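Local coordinates for putative diflavin flavoprotein A 3 (Synechocystis sp., PDB 6H0C) that probably passes electrons from NADH to oxygen, reducing it to water, the present chain being its flavodiiron core of a metallo-hydrolase-like and a flavodoxin-like domain, at residues A273-R278 with Q383-C388. Numbering follows the deposited sequence.
Sequences AQAIAR and QTLKMC
The CB of Ala275 fits between Leu385 and Cys388, one turn apart on the facing helix, and a methyl this small is consistent with the close approach of the axes, 8.1 Å. Ala275 CB lies 3.7 Å from both Cys388 CB and Leu385 O. Here the packing is tight, with Ile276 alongside: its CG1 lies 3.7 Å from Cys388 CB and 3.6 Å from Cys388 O. That reach follows from chi1 of -66°, which sets CG1 beside the backbone N, anti to the carbonyl carbon. The side chain of Cys388 meets both residues through CB and also touches Leu272, earlier in helix 268-281. Leu385 marks the looser part, where CD2 approaches Ala275 CB at 4.1 Å and the side chain also packs on Thr271 and Phe27. Beyond, Gln383, Lys386 and Met387 occupy the exposed side of their helix and leave the interface to Leu385 and Cys388. The helices run in broadly the same direction, crossing at -42°, and belong to the flavodoxin-like domain, helix 268-281 following the first strand of its parallel sheet and helix 382-404 the last. Ile276 and Met387 both touch Ile374 of that last strand, tying the pair to the sheet edge. No hydrogen bond or salt bridge spans the two segments, so cohesion here probably rests on van der Waals contact, mostly apolar but including the carbonyl oxygens of Leu385 and Cys388.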
loop_
_atom_site.group_PDB
_atom_site.type_symbol
_atom_site.label_atom_id
_atom_site.label_comp_id
_atom_site.label_asym_id
_atom_site.label_seq_id
_atom_site.Cartn_x
_atom_site.Cartn_y
_atom_site.Cartn_z
ATOM N N ALA A 273 3.422 3.770 -11.519
ATOM C CA ALA A 273 4.004 2.448 -11.337
ATOM C C ALA A 273 2.933 1.390 -11.102
ATOM O O ALA A 273 3.025 0.285 -11.647
ATOM C CB ALA A 273 4.997 2.464 -10.177
ATOM N N GLN A 274 1.924 1.719 -10.293
ATOM C CA GLN A 274 0.892 0.729 -9.977
ATOM C C GLN A 274 0.077 0.442 -11.231
ATOM O O GLN A 274 -0.331 -0.704 -11.469
ATOM C CB GLN A 274 -0.019 1.195 -8.836
ATOM C CG GLN A 274 0.719 1.824 -7.648
ATOM C CD GLN A 274 1.930 1.018 -7.172
ATOM O OE1 GLN A 274 1.934 -0.214 -7.192
ATOM N NE2 GLN A 274 2.966 1.725 -6.736
ATOM N N ALA A 275 -0.131 1.474 -12.046
ATOM C CA ALA A 275 -0.875 1.310 -13.299
ATOM C C ALA A 275 -0.126 0.404 -14.275
ATOM O O ALA A 275 -0.709 -0.513 -14.861
ATOM C CB ALA A 275 -1.151 2.660 -13.937
ATOM N N ILE A 276 1.166 0.656 -14.447
ATOM C CA ILE A 276 1.987 -0.193 -15.310
ATOM C C ILE A 276 2.017 -1.645 -14.810
ATOM O O ILE A 276 1.871 -2.582 -15.598
ATOM C CB ILE A 276 3.424 0.352 -15.422
ATOM C CG1 ILE A 276 3.404 1.705 -16.144
ATOM C CG2 ILE A 276 4.330 -0.644 -16.139
ATOM C CD1 ILE A 276 4.722 2.435 -16.108
ATOM N N ALA A 277 2.184 -1.831 -13.505
ATOM C CA ALA A 277 2.212 -3.174 -12.942
ATOM C C ALA A 277 0.925 -3.942 -13.251
ATOM O O ALA A 277 0.958 -5.122 -13.585
ATOM C CB ALA A 277 2.443 -3.116 -11.436
ATOM N N ARG A 278 -0.210 -3.268 -13.129
ATOM C CA ARG A 278 -1.490 -3.917 -13.351
ATOM C C ARG A 278 -1.623 -4.345 -14.820
ATOM O O ARG A 278 -2.167 -5.416 -15.121
ATOM C CB ARG A 278 -2.626 -2.984 -12.921
ATOM C CG ARG A 278 -4.007 -3.332 -13.456
ATOM C CD ARG A 278 -4.512 -4.693 -13.010
ATOM N NE ARG A 278 -5.899 -4.845 -13.447
ATOM C CZ ARG A 278 -6.590 -5.979 -13.409
ATOM N NH1 ARG A 278 -6.022 -7.091 -12.961
ATOM N NH2 ARG A 278 -7.850 -5.996 -13.830
ATOM N N GLN A 383 -6.942 9.014 -18.194
ATOM C CA GLN A 383 -6.379 8.433 -19.394
ATOM C C GLN A 383 -4.895 8.134 -19.193
ATOM O O GLN A 383 -4.370 7.195 -19.795
ATOM C CB GLN A 383 -6.597 9.333 -20.600
ATOM C CG GLN A 383 -6.768 8.529 -21.881
ATOM C CD GLN A 383 -6.969 9.397 -23.107
ATOM O OE1 GLN A 383 -7.581 10.470 -23.041
ATOM N NE2 GLN A 383 -6.451 8.936 -24.241
ATOM N N THR A 384 -4.227 8.915 -18.344
ATOM C CA THR A 384 -2.844 8.618 -17.956
ATOM C C THR A 384 -2.728 7.178 -17.490
ATOM O O THR A 384 -1.901 6.420 -17.983
ATOM C CB THR A 384 -2.338 9.515 -16.813
ATOM O OG1 THR A 384 -2.472 10.891 -17.170
ATOM C CG2 THR A 384 -0.881 9.217 -16.526
ATOM N N LEU A 385 -3.576 6.815 -16.534
ATOM C CA LEU A 385 -3.558 5.478 -15.957
ATOM C C LEU A 385 -3.795 4.418 -17.019
ATOM O O LEU A 385 -3.126 3.389 -17.025
ATOM C CB LEU A 385 -4.607 5.348 -14.853
ATOM C CG LEU A 385 -4.469 6.275 -13.645
ATOM C CD1 LEU A 385 -5.588 6.009 -12.643
ATOM C CD2 LEU A 385 -3.119 6.080 -13.007
ATOM N N LYS A 386 -4.744 4.669 -17.920
ATOM C CA LYS A 386 -5.096 3.681 -18.936
ATOM C C LYS A 386 -3.949 3.493 -19.918
ATOM O O LYS A 386 -3.676 2.377 -20.365
ATOM C CB LYS A 386 -6.370 4.091 -19.673
ATOM C CG LYS A 386 -7.567 4.301 -18.754
ATOM C CD LYS A 386 -7.905 3.040 -17.969
ATOM C CE LYS A 386 -8.460 1.953 -18.878
ATOM N NZ LYS A 386 -8.809 0.725 -18.119
ATOM N N MET A 387 -3.275 4.591 -20.241
ATOM C CA MET A 387 -2.100 4.545 -21.108
ATOM C C MET A 387 -0.978 3.732 -20.456
ATOM O O MET A 387 -0.386 2.862 -21.090
ATOM C CB MET A 387 -1.623 5.966 -21.441
ATOM C CG MET A 387 -0.293 6.025 -22.179
ATOM S SD MET A 387 1.155 6.057 -21.093
ATOM C CE MET A 387 1.192 7.772 -20.563
ATOM N N CYS A 388 -0.699 4.005 -19.186
ATOM C CA CYS A 388 0.312 3.246 -18.451
ATOM C C CYS A 388 -0.042 1.757 -18.356
ATOM O O CYS A 388 0.814 0.887 -18.539
ATOM C CB CYS A 388 0.499 3.827 -17.047
ATOM S SG CYS A 388 1.291 5.447 -17.038
#